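Local coordinates for protein TOXN (Bacillus thuringiensis, PDB 4ATO) that cuts RNA at A-rich sites as the toxin of a type III toxin-antitoxin system and is held in check by the ToxI RNA pseudoknot, forming with it a triangular heterohexamer, at residues A101-T104 with Q109-N112; S68-L71 with K77-G80; P28-E33 with R37-V42; K61-Q66 with V81-N86. One frame throughout, in Å; residues are numbered along the deposited sequence.

Interaction 1 of 4, residues A101-T104 with Q109-N112. With nucleotides of chain B.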
# COMPACT_ATOMS: atom_id res chain seq x y z
N ALA A 101 11.98 -8.19 29.03
CA ALA A 101 11.39 -7.60 30.23
C ALA A 101 12.33 -7.75 31.42
O ALA A 101 12.51 -6.82 32.21
CB ALA A 101 10.05 -8.25 30.54
N GLU A 102 12.93 -8.92 31.53
CA GLU A 102 13.93 -9.18 32.57
C GLU A 102 15.14 -8.26 32.40
O GLU A 102 15.57 -7.59 33.34
CB GLU A 102 14.34 -10.64 32.54
CG GLU A 102 15.58 -10.97 33.35
CD GLU A 102 15.89 -12.46 33.36
OE1 GLU A 102 14.97 -13.26 33.10
OE2 GLU A 102 17.06 -12.83 33.63
N LYS A 103 15.70 -8.24 31.19
CA LYS A 103 16.87 -7.42 30.90
C LYS A 103 16.58 -5.94 31.15
O LYS A 103 17.46 -5.19 31.57
CB LYS A 103 17.35 -7.62 29.46
CG LYS A 103 18.01 -8.96 29.19
CD LYS A 103 19.51 -8.94 29.48
CE LYS A 103 20.11 -10.34 29.33
NZ LYS A 103 21.52 -10.34 28.82
N THR A 104 15.34 -5.53 30.87
CA THR A 104 14.95 -4.15 31.09
C THR A 104 14.89 -3.81 32.59
O THR A 104 15.18 -2.69 33.00
CB THR A 104 13.62 -3.82 30.39
OG1 THR A 104 13.79 -3.99 28.97
CG2 THR A 104 13.20 -2.38 30.66
N GLN A 109 18.30 0.96 30.19
CA GLN A 109 18.73 1.48 28.89
C GLN A 109 18.93 0.37 27.86
O GLN A 109 18.45 0.45 26.72
CB GLN A 109 20.02 2.29 29.01
CG GLN A 109 19.91 3.55 29.88
CD GLN A 109 21.21 4.36 29.88
OE1 GLN A 109 22.30 3.81 30.09
NE2 GLN A 109 21.10 5.66 29.63
N TYR A 110 19.63 -0.69 28.27
CA TYR A 110 19.98 -1.76 27.36
C TYR A 110 18.76 -2.61 26.98
O TYR A 110 18.60 -2.99 25.82
CB TYR A 110 21.08 -2.63 27.97
CG TYR A 110 21.51 -3.80 27.11
CD1 TYR A 110 22.30 -3.60 25.99
CD2 TYR A 110 21.14 -5.10 27.44
CE1 TYR A 110 22.70 -4.66 25.20
CE2 TYR A 110 21.54 -6.18 26.66
CZ TYR A 110 22.33 -5.95 25.54
OH TYR A 110 22.74 -6.99 24.75
N GLY A 111 17.90 -2.89 27.95
CA GLY A 111 16.71 -3.69 27.69
C GLY A 111 15.80 -2.98 26.71
O GLY A 111 15.19 -3.60 25.83
N ASN A 112 15.72 -1.66 26.84
CA ASN A 112 14.89 -0.88 25.95
C ASN A 112 15.46 -0.80 24.53
O ASN A 112 14.70 -0.76 23.56
CB ASN A 112 14.67 0.52 26.51
CG ASN A 112 13.80 1.37 25.61
OD1 ASN A 112 12.59 1.13 25.48
ND2 ASN A 112 14.41 2.36 24.98
P A B 32 23.13 6.49 24.61
OP1 A B 32 23.81 7.75 24.98
OP2 A B 32 23.86 5.51 23.78
O5' A B 32 22.56 5.78 25.92
C5' A B 32 23.29 4.79 26.59
C4' A B 32 22.64 3.43 26.48
O4' A B 32 21.37 3.51 25.80
C3' A B 32 23.44 2.39 25.72
O3' A B 32 24.40 1.77 26.55
C2' A B 32 22.36 1.43 25.20
O2' A B 32 22.04 0.47 26.20
C1' A B 32 21.15 2.35 25.02
N9 A B 32 20.96 2.78 23.62
C8 A B 32 21.89 2.99 22.64
N7 A B 32 21.39 3.45 21.52
C5 A B 32 20.03 3.57 21.77
C6 A B 32 18.94 4.00 21.00
N6 A B 32 19.04 4.41 19.74
N1 A B 32 17.71 3.99 21.57
C2 A B 32 17.60 3.57 22.84
N3 A B 32 18.56 3.16 23.67
C4 A B 32 19.76 3.17 23.08
P C B 30 13.61 10.69 28.33
OP1 C B 30 14.20 11.13 29.61
OP2 C B 30 13.74 11.58 27.14
O5' C B 30 14.13 9.23 27.97
C5' C B 30 14.34 8.26 28.97
C4' C B 30 14.69 6.92 28.38
O4' C B 30 13.69 6.54 27.40
C3' C B 30 16.00 6.86 27.59
O3' C B 30 17.14 6.70 28.42
C2' C B 30 15.78 5.69 26.66
O2' C B 30 15.97 4.46 27.34
C1' C B 30 14.29 5.84 26.33
N1 C B 30 14.06 6.58 25.07
C2 C B 30 14.31 5.91 23.87
O2 C B 30 14.73 4.74 23.90
N3 C B 30 14.12 6.55 22.69
C4 C B 30 13.68 7.81 22.68
N4 C B 30 13.50 8.38 21.49
C5 C B 30 13.41 8.52 23.89
C6 C B 30 13.62 7.88 25.05
P U B 31 18.35 7.76 28.35
OP1 U B 31 19.37 7.31 29.31
OP2 U B 31 17.76 9.11 28.51
O5' U B 31 18.89 7.59 26.86
C5' U B 31 19.26 6.31 26.34
C4' U B 31 19.65 6.40 24.88
O4' U B 31 18.47 6.73 24.09
C3' U B 31 20.72 7.45 24.56
O3' U B 31 21.79 6.88 23.83
C2' U B 31 20.01 8.48 23.70
O2' U B 31 20.79 9.00 22.65
C1' U B 31 18.79 7.75 23.16
N1 U B 31 17.63 8.65 23.03
C2 U B 31 17.18 8.90 21.77
O2 U B 31 17.62 8.30 20.80
N3 U B 31 16.16 9.82 21.71
C4 U B 31 15.62 10.54 22.77
O4 U B 31 14.71 11.33 22.55
C5 U B 31 16.20 10.26 24.05
C6 U B 31 17.18 9.35 24.13
O HOH W 1 23.00 -9.48 25.83
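Lys-103 and Thr-104 meet Tyr-110 and Gly-111 at the corner between two consecutive helices, 100-106 and 108-139, where the chain turns from the short helix into the longest one of the molecule. Gly-111 lets the two backbones come together: its CA is 3.9 Å from the CA of Thr-104. The Thr-104 hydroxyl lies over this glycine, with OG1 3.2 Å from Gly-111 C. With chi1 at -62°, OG1 stands opposite its own carbonyl carbon, and it bonds back to Ile-100 O one turn earlier; Gly-111 O is at a poor angle for a hydrogen bond. Beside it, the Lys-103 chain runs past the edge of the Tyr-110 ring, CD lying 4.4 Å from CE2 near the ring plane. Water 1 bridges Tyr-110 OH and Lys-103 NZ, giving a proton to the hydroxyl and taking a weak bond from the amine. Tyr-110 OH, like Asn-112 OD1, also bonds to a modified group of another chain, and the tyrosine ring stacks with His-35. At the start of the long helix, Asp-107 OD1 accepts from Tyr-110 N. The longer helix meets the RNA beside this corner. The sugar of A32 of chain B puts O2' 3.2 Å from Tyr-110 CA, while Gln-109 NE2 points to OP1 of U31 of chain B at a distance too short to be taken literally. Asn-112 ND2 makes a weak, bent hydrogen bond of 2.6 Å to O2 of C30 of chain B.

Interaction 2 of 4, residues S68-L71 with K77-G80. With nucleotides of chain B; nucleotides of chain C.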
# COMPACT_ATOMS: atom_id res chain seq x y z
N SER A 68 24.46 -8.53 5.40
CA SER A 68 24.12 -7.80 6.60
C SER A 68 22.71 -7.24 6.56
O SER A 68 22.12 -7.04 5.50
CB SER A 68 25.11 -6.67 6.83
OG SER A 68 25.29 -5.94 5.65
N VAL A 69 22.18 -6.99 7.74
CA VAL A 69 20.91 -6.30 7.87
C VAL A 69 21.11 -5.21 8.90
O VAL A 69 21.42 -5.48 10.06
CB VAL A 69 19.79 -7.27 8.33
CG1 VAL A 69 18.48 -6.51 8.57
CG2 VAL A 69 19.61 -8.40 7.29
N LYS A 70 20.97 -3.97 8.47
CA LYS A 70 21.08 -2.83 9.36
C LYS A 70 19.74 -2.58 10.05
O LYS A 70 18.69 -2.54 9.41
CB LYS A 70 21.53 -1.60 8.57
CG LYS A 70 22.93 -1.77 8.01
CD LYS A 70 23.32 -0.65 7.04
CE LYS A 70 24.82 -0.72 6.74
NZ LYS A 70 25.32 0.35 5.82
N LEU A 71 19.77 -2.44 11.35
CA LEU A 71 18.58 -2.12 12.12
C LEU A 71 18.48 -0.63 12.39
O LEU A 71 19.46 0.00 12.64
CB LEU A 71 18.60 -2.87 13.43
CG LEU A 71 18.50 -4.38 13.47
CD1 LEU A 71 19.83 -5.02 13.19
CD2 LEU A 71 17.97 -4.83 14.80
N LYS A 77 17.81 6.27 14.01
CA LYS A 77 19.14 6.03 14.50
C LYS A 77 19.56 4.60 14.23
O LYS A 77 18.75 3.72 14.21
CB LYS A 77 19.21 6.32 15.98
CG LYS A 77 18.45 7.55 16.35
CD LYS A 77 19.33 8.53 17.07
CE LYS A 77 19.25 8.33 18.56
NZ LYS A 77 20.59 8.04 19.12
N ARG A 78 20.85 4.38 14.03
CA ARG A 78 21.35 3.04 13.80
C ARG A 78 21.38 2.30 15.13
O ARG A 78 21.92 2.79 16.12
CB ARG A 78 22.73 3.10 13.16
CG ARG A 78 22.70 3.89 11.84
CD ARG A 78 24.09 4.21 11.30
NE ARG A 78 24.01 5.08 10.13
CZ ARG A 78 23.86 4.63 8.88
NH1 ARG A 78 23.78 3.32 8.65
NH2 ARG A 78 23.80 5.47 7.87
N ILE A 79 20.76 1.13 15.16
CA ILE A 79 20.70 0.35 16.39
C ILE A 79 21.14 -1.09 16.15
O ILE A 79 20.45 -2.02 16.55
CB ILE A 79 19.28 0.36 17.02
CG1 ILE A 79 18.22 0.03 15.97
CG2 ILE A 79 18.96 1.71 17.64
CD1 ILE A 79 16.85 -0.26 16.58
N GLY A 80 22.29 -1.27 15.51
CA GLY A 80 22.82 -2.61 15.33
C GLY A 80 22.85 -3.07 13.89
O GLY A 80 22.15 -2.53 13.02
P A B 33 25.94 1.70 26.12
OP1 A B 33 26.74 1.68 27.36
OP2 A B 33 26.18 2.78 25.12
O5' A B 33 26.03 0.29 25.40
C5' A B 33 25.32 -0.83 25.90
C4' A B 33 25.52 -2.02 25.01
O4' A B 33 24.73 -1.84 23.80
C3' A B 33 26.96 -2.21 24.55
O3' A B 33 27.19 -3.59 24.34
C2' A B 33 26.99 -1.48 23.21
O2' A B 33 27.97 -1.96 22.30
C1' A B 33 25.58 -1.70 22.67
N9 A B 33 25.09 -0.57 21.88
C8 A B 33 25.24 0.76 22.21
N7 A B 33 24.73 1.58 21.34
C5 A B 33 24.21 0.74 20.36
C6 A B 33 23.54 1.00 19.16
N6 A B 33 23.25 2.22 18.72
N1 A B 33 23.16 -0.07 18.42
C2 A B 33 23.45 -1.30 18.86
N3 A B 33 24.07 -1.67 19.97
C4 A B 33 24.44 -0.59 20.68
P U C 16 23.79 3.51 4.48
OP1 U C 16 24.14 2.82 5.75
OP2 U C 16 24.63 3.29 3.29
O5' U C 16 22.26 3.24 4.12
C5' U C 16 21.25 3.34 5.11
C4' U C 16 19.88 3.12 4.53
O4' U C 16 19.61 4.12 3.50
C3' U C 16 19.66 1.80 3.80
O3' U C 16 19.49 0.70 4.67
C2' U C 16 18.46 2.12 2.92
O2' U C 16 17.26 2.14 3.68
C1' U C 16 18.79 3.55 2.49
N1 U C 16 19.52 3.56 1.20
C2 U C 16 18.75 3.35 0.07
O2 U C 16 17.54 3.21 0.11
N3 U C 16 19.45 3.31 -1.11
C4 U C 16 20.82 3.43 -1.25
O4 U C 16 21.32 3.37 -2.38
C5 U C 16 21.55 3.62 -0.03
C6 U C 16 20.89 3.67 1.13
P U B 31 18.35 7.76 28.35
OP1 U B 31 19.37 7.31 29.31
OP2 U B 31 17.76 9.11 28.51
O5' U B 31 18.89 7.59 26.86
C5' U B 31 19.26 6.31 26.34
C4' U B 31 19.65 6.40 24.88
O4' U B 31 18.47 6.73 24.09
C3' U B 31 20.72 7.45 24.56
O3' U B 31 21.79 6.88 23.83
C2' U B 31 20.01 8.48 23.70
O2' U B 31 20.79 9.00 22.65
C1' U B 31 18.79 7.75 23.16
N1 U B 31 17.63 8.65 23.03
C2 U B 31 17.18 8.90 21.77
O2 U B 31 17.62 8.30 20.80
N3 U B 31 16.16 9.82 21.71
C4 U B 31 15.62 10.54 22.77
O4 U B 31 14.71 11.33 22.55
C5 U B 31 16.20 10.26 24.05
C6 U B 31 17.18 9.35 24.13
O HOH W 2 22.22 0.02 11.97
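With chi1 at -65° for Lys-70 and -57° for Arg-78, CG of each stands opposite its own carbonyl carbon, and both chains then run out extended to one phosphate oxygen, OP1 of U16 of chain C. Lys-70 NZ takes it at 2.7 Å and Arg-78 NH1 at 3.0 Å, with a weak third bond from Arg-78 NH2. The oxygen lies at the edge of the guanidinium, near its plane. Lys-70 NZ and Arg-78 NH1 are 4.4 Å apart, a closeness that the shared phosphate probably offsets. Arg-78 NH2 also bonds to a further phosphate of the RNA. Behind these side chains, one residue faces two. Leu-71 N gives its proton to Gly-80 O at 2.9 Å, and Leu-71 O receives the N-H of Ile-79 at 3.1 Å, straight but from above the carbonyl plane. Water 2 donates to both Leu-71 O and Gly-80 O. On the helix side, Ile-79 CG1 lies 3.9 Å from Leu-71 CB, while Leu-71 packs onto Gln-117, Phe-120 and Leu-121 of helix 108-139. The carbonyl of Arg-78 points at another part of the RNA and accepts from N6 of A33 of chain B at 3.0 Å. Two residues opposite one, Ile-79 and Gly-80 against Leu-71, make this a beta bulge, set here in the hairpin of strands 68-72 and 78-89 and serving an RNA-binding surface.

Interaction 3 of 4, residues P28-E33 with R37-V42. With nucleotides of chain C.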
# COMPACT_ATOMS: atom_id res chain seq x y z
N PRO A 28 32.45 -14.64 15.97
CA PRO A 28 32.56 -13.38 16.73
C PRO A 28 32.97 -13.56 18.19
O PRO A 28 32.46 -14.47 18.86
CB PRO A 28 31.14 -12.81 16.67
CG PRO A 28 30.48 -13.50 15.50
CD PRO A 28 31.07 -14.88 15.50
N PHE A 29 33.88 -12.71 18.66
CA PHE A 29 34.22 -12.64 20.08
C PHE A 29 32.92 -12.42 20.85
O PHE A 29 32.09 -11.60 20.45
CB PHE A 29 35.16 -11.46 20.37
CG PHE A 29 36.53 -11.58 19.75
CD1 PHE A 29 36.98 -12.76 19.21
CD2 PHE A 29 37.38 -10.48 19.74
CE1 PHE A 29 38.25 -12.85 18.65
CE2 PHE A 29 38.65 -10.56 19.18
CZ PHE A 29 39.08 -11.74 18.64
N ASN A 30 32.73 -13.11 21.95
CA ASN A 30 31.49 -12.99 22.69
C ASN A 30 31.41 -11.78 23.59
O ASN A 30 30.34 -11.34 23.94
CB ASN A 30 31.27 -14.26 23.49
CG ASN A 30 29.90 -14.85 23.29
OD1 ASN A 30 29.27 -14.62 22.28
ND2 ASN A 30 29.43 -15.59 24.26
N LYS A 31 32.56 -11.25 23.97
CA LYS A 31 32.65 -10.17 24.94
C LYS A 31 31.61 -10.21 26.02
O LYS A 31 30.82 -9.31 26.14
CB LYS A 31 32.57 -8.82 24.25
CG LYS A 31 33.72 -8.55 23.31
CD LYS A 31 33.44 -7.33 22.48
CE LYS A 31 34.44 -7.22 21.36
NZ LYS A 31 35.20 -5.96 21.50
N ASP A 32 31.64 -11.25 26.84
CA ASP A 32 30.60 -11.43 27.84
C ASP A 32 30.78 -10.61 29.11
O ASP A 32 30.08 -10.82 30.08
CB ASP A 32 30.40 -12.91 28.18
CG ASP A 32 31.64 -13.57 28.73
OD1 ASP A 32 32.73 -13.00 28.60
OD2 ASP A 32 31.53 -14.67 29.27
N GLU A 33 31.69 -9.64 29.09
CA GLU A 33 32.05 -8.90 30.29
C GLU A 33 30.89 -8.12 30.90
O GLU A 33 30.73 -8.11 32.12
CB GLU A 33 33.24 -7.99 30.01
CG GLU A 33 34.51 -8.74 29.65
CD GLU A 33 35.66 -7.82 29.30
OE1 GLU A 33 35.44 -6.59 29.23
OE2 GLU A 33 36.78 -8.33 29.09
N ARG A 37 27.21 -11.05 23.64
CA ARG A 37 26.72 -10.68 22.31
C ARG A 37 25.44 -11.40 21.94
O ARG A 37 25.40 -12.63 21.88
CB ARG A 37 27.79 -10.94 21.24
CG ARG A 37 27.38 -10.52 19.85
CD ARG A 37 28.36 -11.03 18.81
NE ARG A 37 29.73 -10.61 19.11
CZ ARG A 37 30.26 -9.45 18.70
NH1 ARG A 37 29.54 -8.59 17.99
NH2 ARG A 37 31.51 -9.15 19.03
N PRO A 38 24.37 -10.64 21.68
CA PRO A 38 23.10 -11.28 21.35
C PRO A 38 23.08 -11.72 19.89
O PRO A 38 23.70 -11.09 19.03
CB PRO A 38 22.06 -10.18 21.61
CG PRO A 38 22.81 -8.90 21.45
CD PRO A 38 24.26 -9.17 21.75
N TYR A 39 22.38 -12.81 19.65
CA TYR A 39 22.22 -13.40 18.33
C TYR A 39 20.73 -13.54 18.08
O TYR A 39 19.95 -13.75 19.01
CB TYR A 39 22.81 -14.82 18.32
CG TYR A 39 24.31 -14.91 18.25
CD1 TYR A 39 25.11 -14.51 19.31
CD2 TYR A 39 24.94 -15.43 17.12
CE1 TYR A 39 26.50 -14.61 19.25
CE2 TYR A 39 26.33 -15.53 17.04
CZ TYR A 39 27.10 -15.11 18.12
OH TYR A 39 28.47 -15.20 18.05
N VAL A 40 20.33 -13.45 16.82
CA VAL A 40 18.94 -13.69 16.45
C VAL A 40 18.80 -15.08 15.86
O VAL A 40 19.64 -15.53 15.08
CB VAL A 40 18.45 -12.64 15.43
CG1 VAL A 40 17.06 -12.97 14.94
CG2 VAL A 40 18.47 -11.27 16.05
N GLY A 41 17.75 -15.79 16.26
CA GLY A 41 17.54 -17.14 15.76
C GLY A 41 16.96 -17.14 14.36
O GLY A 41 15.93 -16.51 14.10
N VAL A 42 17.62 -17.84 13.45
CA VAL A 42 17.08 -18.08 12.11
C VAL A 42 15.80 -18.88 12.28
O VAL A 42 15.78 -19.84 13.06
CB VAL A 42 18.09 -18.86 11.25
CG1 VAL A 42 17.42 -19.38 9.98
CG2 VAL A 42 19.28 -17.96 10.90
O5' A C 1 32.81 -7.02 17.44
C5' A C 1 33.43 -5.92 18.08
C4' A C 1 34.92 -5.93 17.86
O4' A C 1 35.47 -7.18 18.34
C3' A C 1 35.38 -5.85 16.42
O3' A C 1 35.41 -4.51 15.94
C2' A C 1 36.76 -6.50 16.47
O2' A C 1 37.73 -5.58 16.93
C1' A C 1 36.56 -7.57 17.54
N9 A C 1 36.28 -8.91 16.99
C8 A C 1 35.14 -9.64 17.20
N7 A C 1 35.16 -10.83 16.65
C5 A C 1 36.41 -10.91 16.05
C6 A C 1 37.04 -11.93 15.31
N6 A C 1 36.48 -13.11 15.03
N1 A C 1 38.29 -11.69 14.86
C2 A C 1 38.85 -10.50 15.14
N3 A C 1 38.36 -9.47 15.82
C4 A C 1 37.12 -9.73 16.26
O HOH W 3 30.02 -14.02 19.95
O HOH W 4 26.57 -14.38 23.53
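The loop 28-33 folds back beside the start of strand 38-41, coming closest between Asn-30 and Arg-37, whose CA atoms are 5.3 Å apart and whose backbones share one hydrogen bond, Arg-37 N to Asn-30 O. Arg-37 carries most of the contact. Its chain leaves with CG anti to the backbone N (chi1 -177°) and bends at chi3 (-55°), which turns the guanidinium side-on to the loop. NE and NH2 then both grip Phe-29 O, each at 2.9 Å and with the oxygen in the guanidinium plane. Over one face of that group lies the Pro-28 ring, CB 3.6 Å from NE. The same NH2 reaches O5' of A1 of chain C at 3.0 Å, while NH1 bonds to Leu-55 O and to a modified group of another chain. Phe-29 turns its ring to the RNA: C5 of the A1 base sits 3.5 Å above the ring plane, over its centre. Deeper in, water 3 takes a proton from Tyr-39 OH at 2.7 Å and donates to Pro-28 O and Asn-30 OD1, tying the loop to the strand. Asn-30 ND2 bonds to Ile-12 O, at the end of strand 9-12. Strand 38-41 itself runs between strands 9-12 and 51-56, with Tyr-39 against Ile-17 of helix 14-23 and Pro-38 and Val-40 against helix 108-139.

Interaction 4 of 4, residues K61-Q66 with V81-N86. With nucleotides of chain C.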
# COMPACT_ATOMS: atom_id res chain seq x y z
N LYS A 61 30.58 0.75 10.05
CA LYS A 61 31.54 0.05 9.19
C LYS A 61 31.03 -0.03 7.75
O LYS A 61 29.84 0.19 7.48
CB LYS A 61 31.80 -1.36 9.71
CG LYS A 61 32.30 -1.40 11.13
CD LYS A 61 33.27 -2.56 11.34
CE LYS A 61 32.64 -3.91 11.01
NZ LYS A 61 33.64 -5.04 11.05
N ASN A 62 31.93 -0.35 6.83
CA ASN A 62 31.54 -0.67 5.46
C ASN A 62 30.96 -2.08 5.39
O ASN A 62 31.71 -3.05 5.35
CB ASN A 62 32.76 -0.57 4.54
CG ASN A 62 32.50 -1.15 3.16
OD1 ASN A 62 31.35 -1.21 2.68
ND2 ASN A 62 33.57 -1.59 2.50
N PHE A 63 29.63 -2.19 5.39
CA PHE A 63 29.01 -3.52 5.24
C PHE A 63 28.49 -3.72 3.83
O PHE A 63 27.89 -2.81 3.25
CB PHE A 63 27.85 -3.70 6.21
CG PHE A 63 28.23 -3.63 7.66
CD1 PHE A 63 28.80 -4.71 8.30
CD2 PHE A 63 27.99 -2.47 8.40
CE1 PHE A 63 29.14 -4.64 9.64
CE2 PHE A 63 28.34 -2.40 9.74
CZ PHE A 63 28.90 -3.48 10.36
N ASN A 64 28.70 -4.90 3.27
CA ASN A 64 28.02 -5.24 2.02
C ASN A 64 26.61 -5.73 2.33
O ASN A 64 26.41 -6.51 3.26
CB ASN A 64 28.76 -6.32 1.24
CG ASN A 64 28.20 -6.49 -0.15
OD1 ASN A 64 27.20 -7.20 -0.35
ND2 ASN A 64 28.81 -5.82 -1.13
N SER A 65 25.64 -5.26 1.57
CA SER A 65 24.24 -5.50 1.90
C SER A 65 23.87 -6.99 1.80
O SER A 65 22.97 -7.45 2.47
CB SER A 65 23.32 -4.67 1.01
OG SER A 65 23.32 -5.20 -0.30
N GLN A 66 24.61 -7.73 0.98
CA GLN A 66 24.31 -9.14 0.78
C GLN A 66 24.50 -9.98 2.05
O GLN A 66 23.89 -11.03 2.17
CB GLN A 66 25.17 -9.73 -0.34
CG GLN A 66 24.90 -9.12 -1.68
CD GLN A 66 25.91 -9.57 -2.70
OE1 GLN A 66 25.67 -10.55 -3.42
NE2 GLN A 66 27.05 -8.89 -2.76
N VAL A 81 23.67 -4.07 13.62
CA VAL A 81 23.76 -4.66 12.29
C VAL A 81 23.83 -6.17 12.50
O VAL A 81 24.63 -6.65 13.31
CB VAL A 81 25.03 -4.18 11.53
CG1 VAL A 81 25.09 -4.80 10.14
CG2 VAL A 81 25.05 -2.66 11.42
N LEU A 82 22.98 -6.91 11.80
CA LEU A 82 23.07 -8.37 11.89
C LEU A 82 24.10 -8.82 10.90
O LEU A 82 24.00 -8.48 9.71
CB LEU A 82 21.75 -9.04 11.55
CG LEU A 82 20.69 -9.15 12.64
CD1 LEU A 82 19.35 -9.54 12.00
CD2 LEU A 82 21.11 -10.19 13.66
N LEU A 83 25.09 -9.59 11.37
CA LEU A 83 26.14 -10.11 10.50
C LEU A 83 25.81 -11.50 9.96
O LEU A 83 26.18 -12.53 10.55
CB LEU A 83 27.46 -10.18 11.28
CG LEU A 83 27.84 -8.86 11.96
CD1 LEU A 83 29.14 -9.03 12.79
CD2 LEU A 83 27.98 -7.74 10.94
N VAL A 84 25.10 -11.57 8.84
CA VAL A 84 24.75 -12.89 8.33
C VAL A 84 26.00 -13.67 7.90
O VAL A 84 26.01 -14.90 7.98
CB VAL A 84 23.59 -12.90 7.29
CG1 VAL A 84 23.14 -11.49 6.95
CG2 VAL A 84 23.93 -13.71 6.05
N ASN A 85 27.07 -12.96 7.54
CA ASN A 85 28.36 -13.62 7.24
C ASN A 85 28.96 -14.37 8.43
O ASN A 85 29.74 -15.30 8.24
CB ASN A 85 29.39 -12.62 6.71
CG ASN A 85 29.60 -11.42 7.65
OD1 ASN A 85 28.64 -10.86 8.17
ND2 ASN A 85 30.85 -11.04 7.86
N ASN A 86 28.61 -13.97 9.65
CA ASN A 86 29.12 -14.66 10.84
C ASN A 86 28.09 -15.54 11.55
O ASN A 86 28.25 -15.85 12.72
CB ASN A 86 29.68 -13.65 11.85
CG ASN A 86 30.82 -12.81 11.29
OD1 ASN A 86 30.96 -11.64 11.62
ND2 ASN A 86 31.64 -13.41 10.44
P U C 4 37.29 -4.74 4.35
OP1 U C 4 38.01 -4.16 3.19
OP2 U C 4 36.94 -3.86 5.49
O5' U C 4 36.00 -5.51 3.84
C5' U C 4 36.03 -6.28 2.65
C4' U C 4 34.65 -6.49 2.09
O4' U C 4 33.86 -7.24 3.04
C3' U C 4 33.86 -5.21 1.79
O3' U C 4 33.03 -5.45 0.65
C2' U C 4 32.99 -5.06 3.04
O2' U C 4 31.81 -4.31 2.85
C1' U C 4 32.68 -6.51 3.36
N1 U C 4 32.35 -6.78 4.77
C2 U C 4 31.04 -7.13 5.04
O2 U C 4 30.20 -7.15 4.17
N3 U C 4 30.76 -7.41 6.35
C4 U C 4 31.65 -7.40 7.40
O4 U C 4 31.25 -7.69 8.53
C5 U C 4 33.00 -7.05 7.05
C6 U C 4 33.29 -6.77 5.77
P C C 19 17.57 -9.40 -2.68
OP1 C C 19 16.52 -10.44 -2.78
OP2 C C 19 18.24 -9.18 -1.39
O5' C C 19 18.65 -9.60 -3.83
C5' C C 19 18.28 -9.58 -5.21
C4' C C 19 19.45 -9.95 -6.10
O4' C C 19 20.44 -8.88 -6.06
C3' C C 19 20.18 -11.23 -5.70
O3' C C 19 20.62 -11.90 -6.87
C2' C C 19 21.39 -10.70 -4.92
O2' C C 19 22.50 -11.57 -4.89
C1' C C 19 21.70 -9.41 -5.68
N1 C C 19 22.43 -8.39 -4.88
C2 C C 19 23.75 -8.10 -5.26
O2 C C 19 24.23 -8.71 -6.22
N3 C C 19 24.47 -7.17 -4.58
C4 C C 19 23.91 -6.53 -3.55
N4 C C 19 24.64 -5.62 -2.90
C5 C C 19 22.56 -6.80 -3.15
C6 C C 19 21.86 -7.73 -3.83
P A C 3 38.29 -3.79 9.62
OP1 A C 3 39.12 -2.67 9.12
OP2 A C 3 36.93 -3.49 10.15
O5' A C 3 38.20 -4.94 8.51
C5' A C 3 39.38 -5.48 7.93
C4' A C 3 39.07 -6.70 7.09
O4' A C 3 38.74 -7.81 7.95
C3' A C 3 37.88 -6.57 6.15
O3' A C 3 38.21 -5.93 4.93
C2' A C 3 37.42 -8.02 5.99
O2' A C 3 38.23 -8.69 5.03
C1' A C 3 37.73 -8.61 7.36
N9 A C 3 36.55 -8.61 8.25
C8 A C 3 36.06 -7.56 9.00
N7 A C 3 35.00 -7.86 9.72
C5 A C 3 34.79 -9.20 9.44
C6 A C 3 33.82 -10.12 9.89
N6 A C 3 32.85 -9.79 10.75
N1 A C 3 33.89 -11.39 9.43
C2 A C 3 34.86 -11.70 8.56
N3 A C 3 35.83 -10.93 8.06
C4 A C 3 35.74 -9.68 8.55
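Phe-63 wedges against Val-81 and Leu-83 of strand 78-89, closing a loop over the antiparallel sheet of a toxin whose family belongs to the SH3 clan. This is the tight part. Val-81 CG1 stands straight over the ring in a CH-pi contact, 3.9 Å from the centroid of Phe-63, and the other methyl, Val-81 CG2, lies 3.7 Å from Phe-63 CE2. Leu-83 brings CD2 to 3.6 Å from Phe-63 CE1 obliquely, while O4 of U4 of chain C lies at the ring's edge. Away from the ring the two segments diverge, and nucleotides of chain C bond to each of them. There the loop's backbone holds U4: Asn-64 N bonds to its O2 at 2.9 Å, and Asn-62 O takes its 2'-hydroxyl. From the strand side, Asn-85 ND2, which also bonds to Val-155 O, adds a weak bond to O4 of U4, and Asn-86 meets the base of A3 of chain C with both ends of its amide, OD1 taking N6 at 2.8 Å and ND2 giving to N1 at 3.2 Å. On the outer, more exposed side, Asn-62 ND2 bonds to a phosphate of the RNA, and Ser-65 OG accepts from N4 of C19 of chain C. An Asx turn shapes the loop, OD1 of Asn-64 accepting from Gln-66 N at 3.0 Å; Gln-66 NE2 reaches the same oxygen from the opposite face.

Along the chain interaction 3 comes first; interaction 2 then lies nested inside the loop closed by interaction 4, and interaction 1 follows. Interactions 2 and 4 share strand 78-89 and have centres about 10 Å apart, touching where Ser-68 packs on Phe-63. Interaction 3 lies about 15 Å, centre to centre, from each of them, on another strand of the same sheet, and meets interaction 4 through Val-40 against Leu-82 and Pro-28 against Asn-86. Interaction 1 is a helix corner about 16 Å, centre to centre, from interaction 3, touching it through Tyr-110 against Pro-38. All four contacts border RNA, so sheet, loops and helix corner together form an extended binding surface for the antitoxin RNA of chains B and C.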